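Local coordinates for protein Poly(A) RNA polymerase GLD2 (Rattus norvegicus, PDB 6LBK) that probably lengthens the 3' ends of selected cytoplasmic mRNAs with AMP units taken from ATP, and adds single nucleotides to certain microRNAs, at residues 82-85 and 90-93; 112-117 and 132-137; 200-205 and 281-286; 285-290 and 365-370; 254-259 and 270-275. The protein carries 1 engineered substitution. All coordinates share one frame; numbering follows the deposited sequence.

Contact 1 of 5, residues 82-85 and 90-93; sequences REIQ and QSRL
The amide of Gln85, near the end of helix 67-85, reaches across to the backbone of Ser91 on edge strand 91-96. The glutamine side chain is extended beyond CG, and NE2 donates to Ser91 O over 2.8 Å with an N-H...O angle of 155°. The donor stands almost in line with the carbonyl bond (C=O...N 179°), while the acceptor is tilted 16° from the amide plane. The preceding residue, Ile84, supplies the apolar half. Its CG2, anti to the backbone N, lies 3.5 Å from Ser91 OG, and its CD1 meets Leu93 CD2 at 3.9 Å, the two side chains crossing at about a right angle. Ser91 OG itself donates to Phe88 O in the turn and is not the polar mate of Gln85. Shortening Gln85 to an alanine is likely to strip Ser91 O of this donor and open a gap beside the Ser91 hydroxymethyl group. Further along the strand, Gln81 OE1 accepts from Leu93 N and Arg77 NH1 donates to Leu93 O. Helix side chains thus satisfy backbone groups along the border of the palm sheet, while Ile84 and Leu93, both also resting on Leu176, add an apolar contact on the buried side.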
# COMPACT_ATOMS: atom_id res chain seq x y z
N ARG A 82 -7.85 -21.34 -11.48
CA ARG A 82 -8.39 -22.48 -12.20
C ARG A 82 -8.55 -22.15 -13.67
O ARG A 82 -8.16 -22.93 -14.55
CB ARG A 82 -9.72 -22.84 -11.55
CG ARG A 82 -10.32 -24.12 -11.90
CD ARG A 82 -11.43 -24.28 -10.94
NE ARG A 82 -12.72 -23.82 -11.45
CZ ARG A 82 -13.61 -24.63 -12.03
NH1 ARG A 82 -14.77 -24.15 -12.44
NH2 ARG A 82 -13.32 -25.92 -12.21
N GLU A 83 -9.12 -20.99 -13.96
CA GLU A 83 -9.40 -20.63 -15.34
C GLU A 83 -8.10 -20.41 -16.14
O GLU A 83 -7.98 -20.88 -17.28
CB GLU A 83 -10.31 -19.39 -15.34
CG GLU A 83 -11.19 -19.22 -16.56
CD GLU A 83 -12.67 -19.69 -16.43
OE1 GLU A 83 -13.38 -19.38 -15.45
OE2 GLU A 83 -13.15 -20.34 -17.37
N ILE A 84 -7.12 -19.73 -15.54
CA ILE A 84 -5.84 -19.42 -16.19
C ILE A 84 -5.04 -20.69 -16.42
O ILE A 84 -4.26 -20.78 -17.37
CB ILE A 84 -5.05 -18.40 -15.34
CG1 ILE A 84 -5.61 -16.99 -15.52
CG2 ILE A 84 -3.55 -18.40 -15.68
CD1 ILE A 84 -5.09 -15.97 -14.46
N GLN A 85 -5.23 -21.68 -15.56
CA GLN A 85 -4.46 -22.91 -15.66
C GLN A 85 -4.78 -23.70 -16.90
O GLN A 85 -3.99 -24.56 -17.30
CB GLN A 85 -4.67 -23.74 -14.39
CG GLN A 85 -3.58 -23.42 -13.37
CD GLN A 85 -3.85 -23.96 -11.99
OE1 GLN A 85 -4.92 -24.50 -11.70
NE2 GLN A 85 -2.85 -23.82 -11.11
N GLN A 90 1.24 -24.55 -15.31
CA GLN A 90 2.28 -24.43 -14.30
C GLN A 90 2.20 -23.11 -13.56
O GLN A 90 3.19 -22.69 -12.95
CB GLN A 90 3.66 -24.58 -14.95
CG GLN A 90 4.19 -26.03 -15.20
CD GLN A 90 3.85 -26.64 -16.58
OE1 GLN A 90 3.21 -26.01 -17.43
NE2 GLN A 90 4.35 -27.86 -16.83
N SER A 91 1.03 -22.46 -13.55
CA SER A 91 0.90 -21.11 -13.03
C SER A 91 0.08 -21.10 -11.75
O SER A 91 -0.81 -21.94 -11.56
CB SER A 91 0.24 -20.17 -14.05
OG SER A 91 -1.11 -20.49 -14.25
N ARG A 92 0.40 -20.16 -10.87
CA ARG A 92 -0.38 -19.90 -9.67
C ARG A 92 -0.73 -18.41 -9.57
O ARG A 92 0.05 -17.55 -9.96
CB ARG A 92 0.37 -20.35 -8.42
CG ARG A 92 -0.51 -20.60 -7.22
CD ARG A 92 0.33 -21.06 -6.04
NE ARG A 92 1.01 -22.34 -6.29
CZ ARG A 92 2.29 -22.47 -6.62
NH1 ARG A 92 3.06 -21.39 -6.76
NH2 ARG A 92 2.80 -23.68 -6.82
N LEU A 93 -1.88 -18.12 -8.96
CA LEU A 93 -2.43 -16.77 -8.88
C LEU A 93 -2.48 -16.32 -7.43
O LEU A 93 -3.14 -16.97 -6.60
CB LEU A 93 -3.82 -16.76 -9.50
CG LEU A 93 -4.42 -15.41 -9.83
CD1 LEU A 93 -3.40 -14.69 -10.64
CD2 LEU A 93 -5.72 -15.61 -10.61

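Contact 2 of 5, residues 112-117 and 132-137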
# COMPACT_ATOMS: atom_id res chain seq x y z
N LEU A 112 -3.69 -8.98 -8.20
CA LEU A 112 -3.38 -10.37 -8.46
C LEU A 112 -2.02 -10.44 -9.14
O LEU A 112 -1.70 -9.62 -10.02
CB LEU A 112 -4.47 -11.05 -9.34
CG LEU A 112 -5.88 -10.93 -8.79
CD1 LEU A 112 -6.94 -11.18 -9.87
CD2 LEU A 112 -6.06 -11.91 -7.66
N CYS A 113 -1.26 -11.45 -8.78
CA CYS A 113 0.06 -11.65 -9.33
C CYS A 113 0.10 -13.07 -9.88
O CYS A 113 -0.04 -14.04 -9.12
CB CYS A 113 1.10 -11.43 -8.26
SG CYS A 113 2.66 -11.81 -8.88
N LEU A 114 0.28 -13.18 -11.19
CA LEU A 114 0.31 -14.49 -11.86
C LEU A 114 1.75 -14.97 -11.92
O LEU A 114 2.57 -14.27 -12.43
CB LEU A 114 -0.30 -14.33 -13.25
CG LEU A 114 -0.37 -15.59 -14.10
CD1 LEU A 114 -1.21 -16.65 -13.43
CD2 LEU A 114 -0.92 -15.27 -15.46
N VAL A 115 2.01 -16.14 -11.34
CA VAL A 115 3.37 -16.72 -11.34
C VAL A 115 3.41 -17.85 -12.35
O VAL A 115 2.72 -18.84 -12.16
CB VAL A 115 3.72 -17.26 -9.95
CG1 VAL A 115 5.20 -17.45 -9.82
CG2 VAL A 115 3.22 -16.31 -8.89
N VAL A 116 4.26 -17.68 -13.35
CA VAL A 116 4.41 -18.65 -14.46
C VAL A 116 5.85 -19.11 -14.42
O VAL A 116 6.70 -18.25 -14.43
CB VAL A 116 4.14 -17.92 -15.77
CG1 VAL A 116 4.53 -18.76 -16.95
CG2 VAL A 116 2.69 -17.51 -15.87
N LYS A 117 6.07 -20.41 -14.40
CA LYS A 117 7.45 -20.97 -14.33
C LYS A 117 8.11 -20.92 -15.71
O LYS A 117 9.19 -20.32 -15.79
CB LYS A 117 7.38 -22.36 -13.70
CG LYS A 117 6.45 -22.42 -12.50
CD LYS A 117 6.51 -23.68 -11.67
CE LYS A 117 5.34 -23.79 -10.71
NZ LYS A 117 5.62 -24.77 -9.64
N ARG A 132 4.93 -9.96 -20.92
CA ARG A 132 3.94 -9.33 -21.78
C ARG A 132 3.19 -10.34 -22.63
O ARG A 132 1.98 -10.20 -22.82
CB ARG A 132 4.52 -8.22 -22.67
CG ARG A 132 4.95 -6.94 -21.94
CD ARG A 132 4.96 -5.73 -22.90
NE ARG A 132 6.10 -5.64 -23.81
CZ ARG A 132 6.18 -4.78 -24.82
NH1 ARG A 132 5.17 -3.95 -25.05
NH2 ARG A 132 7.25 -4.74 -25.59
N HIS A 133 3.88 -11.36 -23.17
CA HIS A 133 3.16 -12.37 -23.96
C HIS A 133 2.10 -13.06 -23.12
O HIS A 133 0.96 -13.25 -23.57
CB HIS A 133 4.12 -13.44 -24.50
CG HIS A 133 4.81 -13.08 -25.78
ND1 HIS A 133 5.46 -14.03 -26.55
CD2 HIS A 133 4.97 -11.90 -26.41
CE1 HIS A 133 5.98 -13.44 -27.61
NE2 HIS A 133 5.70 -12.15 -27.55
N ILE A 134 2.44 -13.40 -21.88
CA ILE A 134 1.47 -14.02 -20.99
C ILE A 134 0.34 -13.07 -20.63
O ILE A 134 -0.82 -13.48 -20.59
CB ILE A 134 2.17 -14.58 -19.75
CG1 ILE A 134 3.23 -15.61 -20.16
CG2 ILE A 134 1.15 -15.16 -18.77
CD1 ILE A 134 4.34 -15.69 -19.16
N LEU A 135 0.65 -11.80 -20.31
CA LEU A 135 -0.43 -10.89 -19.94
C LEU A 135 -1.39 -10.69 -21.09
O LEU A 135 -2.61 -10.65 -20.90
CB LEU A 135 0.12 -9.55 -19.47
CG LEU A 135 -0.94 -8.70 -18.77
CD1 LEU A 135 -1.54 -9.46 -17.62
CD2 LEU A 135 -0.33 -7.43 -18.25
N THR A 136 -0.88 -10.60 -22.31
CA THR A 136 -1.79 -10.41 -23.43
C THR A 136 -2.59 -11.69 -23.70
O THR A 136 -3.78 -11.61 -24.03
CB THR A 136 -1.04 -9.90 -24.66
OG1 THR A 136 -1.95 -9.74 -25.76
CG2 THR A 136 0.08 -10.81 -25.08
N LEU A 137 -1.98 -12.88 -23.53
CA LEU A 137 -2.74 -14.13 -23.66
C LEU A 137 -3.85 -14.23 -22.60
O LEU A 137 -4.99 -14.59 -22.91
CB LEU A 137 -1.82 -15.35 -23.57
CG LEU A 137 -1.47 -15.99 -24.92
CD1 LEU A 137 -0.40 -17.06 -24.76
CD2 LEU A 137 -2.70 -16.57 -25.58
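Ile134 of helix 128-144 sits over two residues of strand 110-116, and both of its branches are used. CG2, anti to the backbone N (chi1 -59° for CG1), meets Leu114 CD2 at 3.9 Å, and it also lies 4.0 Å from Val116 CG2. The longer arm brings CD1 to 3.8 Å from Val116 CG1, so that the isoleucine and the valine reach toward each other tip to tip, whereas Leu114 slants past. Leu114 and Val116 are two apart on the strand and point to the same sheet face, which is why one side chain can engage both. This small apolar cluster is the tight part, and Leu114 and Ile134 are buried in it. The side chains fill the space between the backbones, the CA atoms of Val116 and Ile134 being 8.5 Å from each other. The looser side faces solvent: Val116 is partly exposed, and His133 and Leu137 on the helix are exposed. If Ile134 were cut back to a glycine, a gap would probably open between helix and strand, and the methyls of Leu114 and Val116 would lose this partner on the helix side. Phe88, from the turn before strand 91-96, packs on Ile134 as well. The next residue, Leu135, turns to the inner strands instead, touching Val163, Leu176 and Val178, so that helix 128-144 lies across one face of the five-stranded palm sheet, while strand 110-116 is bordered there by 91-96 and 172-178.

Contact 3 of 5, residues 200-205 and 281-286; sequences VRPLVL and SSLGDL
With chi1 at -170°, CG of Leu203 stands opposite its own backbone N, and CD1 is carried into the first turn of helix 283-297. There it lies 4.0 Å from Leu283 O and 4.3 Å from Leu286 CB, resting on backbone and CB rather than on the end of a side chain. Leu283 answers in the other direction. A chi1 of -78° puts its CG beside the backbone N, and a fully extended chi2 sends the isobutyl fork to Pro202. Both methyls straddle one proline atom: Pro202 CB is 3.8 Å from Leu283 CD1 and 4.1 Å from Leu283 CD2. The two leucines therefore reach past each other, each to the opposite helix, and their backbones come close, with 6.7 Å between the CA atoms of Leu203 and Leu283. All four touching residues are buried, and the side chains that meet are apolar. Helix 51-63 closes one flank, Phe60 on Pro202 and Ile56 on Leu283, while Ser53 OG bonds to Gly284 N. Val233 of helix 226-239 covers Leu203. This helix-on-helix packing, away from the aspartates that probably bind the catalytic magnesium, docks helix 283-297 of the PAP-associated region on helix 200-213 within the helical domain, as in Cid1-family polymerases.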
# COMPACT_ATOMS: atom_id res chain seq x y z
N VAL A 200 -1.25 1.11 13.79
CA VAL A 200 -0.72 1.22 12.43
C VAL A 200 -1.86 1.20 11.42
O VAL A 200 -1.87 1.99 10.47
CB VAL A 200 0.31 0.12 12.15
CG1 VAL A 200 0.74 0.20 10.71
CG2 VAL A 200 1.53 0.27 13.09
N ARG A 201 -2.84 0.30 11.60
CA ARG A 201 -3.89 0.18 10.59
C ARG A 201 -4.86 1.35 10.60
O ARG A 201 -5.17 1.87 9.51
CB ARG A 201 -4.61 -1.17 10.73
CG ARG A 201 -3.80 -2.33 10.09
CD ARG A 201 -4.40 -3.72 10.40
NE ARG A 201 -5.61 -3.98 9.62
CZ ARG A 201 -6.82 -4.18 10.13
NH1 ARG A 201 -7.00 -4.19 11.44
NH2 ARG A 201 -7.86 -4.38 9.33
N PRO A 202 -5.39 1.82 11.75
CA PRO A 202 -6.24 3.03 11.71
C PRO A 202 -5.55 4.24 11.13
O PRO A 202 -6.15 5.01 10.35
CB PRO A 202 -6.61 3.25 13.19
CG PRO A 202 -6.51 1.89 13.81
CD PRO A 202 -5.36 1.23 13.11
N LEU A 203 -4.27 4.44 11.46
CA LEU A 203 -3.57 5.60 10.96
C LEU A 203 -3.38 5.50 9.46
O LEU A 203 -3.64 6.46 8.72
CB LEU A 203 -2.21 5.71 11.63
CG LEU A 203 -1.58 7.06 11.29
CD1 LEU A 203 -2.25 8.17 12.19
CD2 LEU A 203 -0.05 7.09 11.36
N VAL A 204 -2.94 4.34 8.99
CA VAL A 204 -2.72 4.17 7.56
C VAL A 204 -4.02 4.38 6.80
O VAL A 204 -4.04 5.00 5.73
CB VAL A 204 -2.09 2.79 7.29
CG1 VAL A 204 -2.35 2.35 5.86
CG2 VAL A 204 -0.56 2.82 7.60
N LEU A 205 -5.14 3.89 7.34
CA LEU A 205 -6.40 3.98 6.61
C LEU A 205 -6.87 5.43 6.51
O LEU A 205 -7.26 5.90 5.42
CB LEU A 205 -7.46 3.09 7.26
CG LEU A 205 -8.88 2.87 6.71
CD1 LEU A 205 -9.74 4.12 6.52
CD2 LEU A 205 -8.77 2.08 5.41
N SER A 281 1.61 8.27 22.28
CA SER A 281 0.82 9.18 21.44
C SER A 281 -0.46 8.50 20.96
O SER A 281 -0.41 7.40 20.41
CB SER A 281 1.64 9.63 20.22
OG SER A 281 2.93 10.10 20.55
N SER A 282 -1.60 9.17 21.15
CA SER A 282 -2.87 8.65 20.64
C SER A 282 -2.96 8.84 19.12
O SER A 282 -2.07 9.40 18.49
CB SER A 282 -4.04 9.30 21.37
OG SER A 282 -4.07 10.67 21.12
N LEU A 283 -4.06 8.33 18.54
CA LEU A 283 -4.23 8.35 17.08
C LEU A 283 -4.28 9.77 16.53
O LEU A 283 -3.74 10.04 15.44
CB LEU A 283 -5.50 7.61 16.67
CG LEU A 283 -5.50 6.07 16.65
CD1 LEU A 283 -6.89 5.58 16.21
CD2 LEU A 283 -4.38 5.47 15.80
N GLY A 284 -4.93 10.69 17.24
CA GLY A 284 -5.01 12.07 16.77
C GLY A 284 -3.69 12.81 16.91
O GLY A 284 -3.30 13.56 16.00
N ASP A 285 -2.97 12.57 18.01
CA ASP A 285 -1.60 13.06 18.16
C ASP A 285 -0.71 12.57 17.02
O ASP A 285 0.05 13.34 16.43
CB ASP A 285 -1.01 12.65 19.51
CG ASP A 285 -1.59 13.45 20.71
OD1 ASP A 285 -2.10 14.58 20.51
OD2 ASP A 285 -1.52 12.94 21.86
N LEU A 286 -0.84 11.29 16.66
CA LEU A 286 0.01 10.72 15.62
C LEU A 286 -0.37 11.20 14.23
O LEU A 286 0.51 11.44 13.40
CB LEU A 286 -0.03 9.20 15.68
CG LEU A 286 0.70 8.65 16.90
CD1 LEU A 286 0.22 7.22 17.16
CD2 LEU A 286 2.21 8.72 16.67

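Contact 4 of 5, residues 285-290 and 365-370; sequences DLLLGF and RDLNSV
Arg365 and Leu367, in the loop after helix 344-363, run past one side of helix 283-297, with the CA atoms of Leu288 and Arg365 8.7 Å apart. Leu288 and Arg365 form the outer part. The arginine chain is extended from CG to NE and crosses the leucine at about a right angle, so that Leu288 CD1 sits over one face of the guanidinium, offset toward its rim. This methyl is 3.3 Å from Arg365 NE and 3.5 Å from Arg365 CZ, a snug fit. Asp285, one helical turn earlier, adds charge but little direction: its OD1 is 3.9 Å from Arg365 NH1, a long salt bridge in which the oxygen lies well out of the guanidinium plane and the two flat groups stand 88° apart. From Asp366 to Asn368 the chain folds into an Asx turn, Asp366 OD1 accepting from Asn368 N over 2.8 Å at 169°. The same oxygen takes a bond from Gln55 NE2, and Gln55 OE1 accepts from Leu367 N, which ties the loop to helix 51-63. On the buried side, Leu367 CD1 meets Leu287 CD2 at 3.8 Å, the side chains again crossing near a right angle. Around this pair pack Leu52 and Leu59 on Leu367, Ile56 and Leu203 on Leu287, and Val206 of helix 200-213 on Leu367.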
# COMPACT_ATOMS: atom_id res chain seq x y z
N ASP A 285 -2.97 12.57 18.01
CA ASP A 285 -1.60 13.06 18.16
C ASP A 285 -0.71 12.57 17.02
O ASP A 285 0.05 13.34 16.43
CB ASP A 285 -1.01 12.65 19.51
CG ASP A 285 -1.59 13.45 20.71
OD1 ASP A 285 -2.10 14.58 20.51
OD2 ASP A 285 -1.52 12.94 21.86
N LEU A 286 -0.84 11.29 16.66
CA LEU A 286 0.01 10.72 15.62
C LEU A 286 -0.37 11.20 14.23
O LEU A 286 0.51 11.44 13.40
CB LEU A 286 -0.03 9.20 15.68
CG LEU A 286 0.70 8.65 16.90
CD1 LEU A 286 0.22 7.22 17.16
CD2 LEU A 286 2.21 8.72 16.67
N LEU A 287 -1.66 11.36 13.94
CA LEU A 287 -2.03 11.90 12.63
C LEU A 287 -1.56 13.34 12.48
O LEU A 287 -1.06 13.73 11.41
CB LEU A 287 -3.54 11.78 12.41
CG LEU A 287 -4.13 12.45 11.15
CD1 LEU A 287 -3.60 11.89 9.85
CD2 LEU A 287 -5.68 12.56 11.16
N LEU A 288 -1.71 14.17 13.53
CA LEU A 288 -1.14 15.51 13.49
C LEU A 288 0.37 15.45 13.26
O LEU A 288 0.89 16.14 12.38
CB LEU A 288 -1.47 16.27 14.78
CG LEU A 288 -2.45 17.44 14.67
CD1 LEU A 288 -2.49 18.22 15.97
CD2 LEU A 288 -2.05 18.33 13.54
N GLY A 289 1.08 14.60 14.02
CA GLY A 289 2.52 14.52 13.86
C GLY A 289 2.94 14.04 12.48
O GLY A 289 3.94 14.49 11.93
N PHE A 290 2.18 13.12 11.90
CA PHE A 290 2.54 12.64 10.57
C PHE A 290 2.38 13.75 9.53
O PHE A 290 3.20 13.86 8.62
CB PHE A 290 1.72 11.40 10.19
CG PHE A 290 1.75 11.09 8.74
CD1 PHE A 290 2.75 10.31 8.20
CD2 PHE A 290 0.77 11.60 7.90
CE1 PHE A 290 2.75 10.03 6.85
CE2 PHE A 290 0.76 11.33 6.57
CZ PHE A 290 1.75 10.53 6.04
N ARG A 365 -9.03 20.35 15.82
CA ARG A 365 -8.74 18.91 15.95
C ARG A 365 -9.98 18.04 15.71
O ARG A 365 -10.40 17.29 16.60
CB ARG A 365 -8.09 18.61 17.30
CG ARG A 365 -6.66 19.07 17.26
CD ARG A 365 -5.78 18.58 18.37
NE ARG A 365 -4.54 19.36 18.33
CZ ARG A 365 -3.50 19.18 19.13
NH1 ARG A 365 -3.53 18.23 20.06
NH2 ARG A 365 -2.42 19.95 19.00
N ASP A 366 -10.62 18.26 14.57
CA ASP A 366 -11.72 17.45 14.04
C ASP A 366 -11.26 16.87 12.72
O ASP A 366 -10.64 17.57 11.91
CB ASP A 366 -12.98 18.34 13.88
CG ASP A 366 -14.23 17.55 13.53
OD1 ASP A 366 -14.14 16.55 12.77
OD2 ASP A 366 -15.32 17.93 14.01
N LEU A 367 -11.52 15.57 12.50
CA LEU A 367 -11.15 14.92 11.24
C LEU A 367 -11.85 15.56 10.06
O LEU A 367 -11.39 15.42 8.93
CB LEU A 367 -11.44 13.42 11.29
CG LEU A 367 -10.83 12.58 10.16
CD1 LEU A 367 -9.33 12.58 10.23
CD2 LEU A 367 -11.32 11.18 10.24
N ASN A 368 -12.98 16.24 10.29
CA ASN A 368 -13.69 16.96 9.24
C ASN A 368 -12.89 18.13 8.67
O ASN A 368 -13.24 18.64 7.60
CB ASN A 368 -15.03 17.49 9.77
CG ASN A 368 -16.19 16.57 9.45
OD1 ASN A 368 -16.56 16.40 8.28
ND2 ASN A 368 -16.80 15.99 10.49
N SER A 369 -11.86 18.61 9.39
CA SER A 369 -11.07 19.73 8.87
C SER A 369 -10.20 19.33 7.68
O SER A 369 -9.87 20.18 6.84
CB SER A 369 -10.20 20.32 9.98
OG SER A 369 -11.02 20.84 11.02
N VAL A 370 -9.81 18.06 7.60
CA VAL A 370 -8.93 17.59 6.53
C VAL A 370 -9.58 16.53 5.65
O VAL A 370 -9.09 16.28 4.54
CB VAL A 370 -7.60 17.06 7.11
CG1 VAL A 370 -6.94 18.17 7.94
CG2 VAL A 370 -7.83 15.79 7.95

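Contact 5 of 5, residues 254-259 and 270-275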
# COMPACT_ATOMS: atom_id res chain seq x y z
N GLU A 254 15.20 -13.75 8.59
CA GLU A 254 14.81 -15.13 8.29
C GLU A 254 13.37 -15.24 7.82
O GLU A 254 13.05 -16.11 7.01
CB GLU A 254 15.03 -15.97 9.54
CG GLU A 254 14.35 -15.33 10.74
CD GLU A 254 15.04 -15.64 12.04
OE1 GLU A 254 15.96 -16.51 12.04
OE2 GLU A 254 14.71 -14.99 13.05
N SER A 255 12.49 -14.35 8.30
CA SER A 255 11.08 -14.43 7.97
C SER A 255 10.74 -13.62 6.72
O SER A 255 9.66 -13.80 6.16
CB SER A 255 10.22 -13.96 9.17
OG SER A 255 10.51 -14.71 10.36
N PHE A 256 11.66 -12.77 6.25
CA PHE A 256 11.43 -11.97 5.05
C PHE A 256 12.57 -12.08 4.03
O PHE A 256 12.59 -11.31 3.06
CB PHE A 256 11.19 -10.50 5.42
CG PHE A 256 10.24 -10.31 6.57
CD1 PHE A 256 8.89 -10.56 6.42
CD2 PHE A 256 10.69 -9.89 7.81
CE1 PHE A 256 8.02 -10.40 7.48
CE2 PHE A 256 9.82 -9.73 8.87
CZ PHE A 256 8.49 -9.99 8.71
N SER A 257 13.48 -13.04 4.19
CA SER A 257 14.60 -13.19 3.25
C SER A 257 14.11 -13.54 1.84
O SER A 257 13.06 -14.16 1.66
CB SER A 257 15.57 -14.26 3.74
OG SER A 257 16.62 -14.45 2.81
N THR A 258 14.88 -13.11 0.83
CA THR A 258 14.56 -13.35 -0.57
C THR A 258 14.66 -14.82 -0.98
O THR A 258 14.29 -15.14 -2.12
CB THR A 258 15.48 -12.53 -1.48
OG1 THR A 258 16.84 -12.95 -1.32
CG2 THR A 258 15.37 -11.07 -1.17
N SER A 259 15.16 -15.69 -0.12
CA SER A 259 15.18 -17.12 -0.41
C SER A 259 13.90 -17.84 0.01
O SER A 259 13.71 -19.00 -0.38
CB SER A 259 16.39 -17.78 0.26
OG SER A 259 16.30 -17.71 1.66
N CYS A 270 2.84 -15.12 11.00
CA CYS A 270 2.58 -16.06 12.09
C CYS A 270 3.78 -16.22 13.01
O CYS A 270 3.60 -16.60 14.17
CB CYS A 270 2.20 -17.44 11.54
SG CYS A 270 0.70 -17.57 10.53
N ASN A 271 4.98 -15.92 12.53
CA ASN A 271 6.20 -16.10 13.30
C ASN A 271 6.54 -14.88 14.15
O ASN A 271 6.98 -15.04 15.30
CB ASN A 271 7.37 -16.41 12.36
CG ASN A 271 7.12 -17.61 11.45
OD1 ASN A 271 7.35 -17.54 10.24
ND2 ASN A 271 6.65 -18.71 12.03
N VAL A 272 6.35 -13.68 13.62
CA VAL A 272 6.88 -12.47 14.25
C VAL A 272 5.98 -12.05 15.41
O VAL A 272 4.76 -11.93 15.22
CB VAL A 272 7.02 -11.35 13.22
CG1 VAL A 272 7.37 -10.03 13.89
CG2 VAL A 272 8.06 -11.73 12.18
N PRO A 273 6.53 -11.80 16.59
CA PRO A 273 5.71 -11.40 17.76
C PRO A 273 5.33 -9.93 17.71
O PRO A 273 5.93 -9.15 16.96
CB PRO A 273 6.64 -11.70 18.94
CG PRO A 273 8.01 -11.53 18.38
CD PRO A 273 7.95 -11.99 16.95
N PRO A 274 4.35 -9.50 18.51
CA PRO A 274 3.92 -8.09 18.49
C PRO A 274 4.96 -7.18 19.12
O PRO A 274 5.80 -7.60 19.91
CB PRO A 274 2.63 -8.09 19.32
CG PRO A 274 2.22 -9.49 19.43
CD PRO A 274 3.49 -10.29 19.41
N TYR A 275 4.85 -5.90 18.77
CA TYR A 275 5.79 -4.87 19.21
C TYR A 275 5.14 -4.03 20.30
O TYR A 275 4.06 -3.48 20.11
CB TYR A 275 6.22 -3.98 18.04
CG TYR A 275 7.44 -3.13 18.34
CD1 TYR A 275 8.69 -3.71 18.47
CD2 TYR A 275 7.33 -1.74 18.46
CE1 TYR A 275 9.82 -2.94 18.74
CE2 TYR A 275 8.46 -0.96 18.73
CZ TYR A 275 9.70 -1.57 18.87
OH TYR A 275 10.83 -0.81 19.14
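Phe256 and Val272 meet where two short, weakly bonded helical turns, 253-256 and 268-271, come together, their backbones nearest at Ser255 and Asn271 with 7.4 Å between CA atoms. The phenylalanine can be followed outward. Its CB makes no approach to segment 270-275; the chi1 of -46° then places CG beside the backbone N, and the ring extends toward the valine. Along the way one ring face is roofed by its own neighbour, with Ser255 CB 4.2 Å above the plane and over the centre. At the far end CZ comes closest, 3.9 Å from Val272 CG2, with Phe256 CE2 next at 4.2 Å from the same methyl, and the two side chains cross at about a right angle. On the valine, chi1 of 171° sets CG1 anti to the backbone N, and CG2 is the branch left facing the ring. The same methyl is also 4.3 Å from Ser255 OG, so it touches both residues of the turn. Ser255 OG also lies 4.1 Å from Asn271 CB, a plain van der Waals approach on the more exposed side. Phe256 and Val272, by contrast, are buried. Both side chains also rest on Thr192 of helix 182-194 and on Leu248 of helix 248-251. Ala268 lies against Ser255 and Phe256, and Val272 is further covered by Leu196 and Tyr252. The two turns thereby pack together over the end of helix 182-194, beside the short helix 248-251.

In the fold
Contacts 1 and 2 come first along the chain and belong to the palm: their centres are about 10 Å apart, on neighbouring strands 91-96 and 110-116, joined by a probable backbone hydrogen bond between Arg92 O and Val115 N. Contacts 3 and 4 lie across the chain's centre, their centres about 37 to 44 Å from those of the first pair. They share Asp285 and Leu286 on helix 283-297, with centres about 9 Å apart. Contact 5 is nested in the loop that contact 3 closes, centres about 24 Å apart, and about 28 Å from those of contacts 1 and 2. Contact 4 closes last, bringing in C-terminal segment 365-370. Separate cores thus build palm and helical domain.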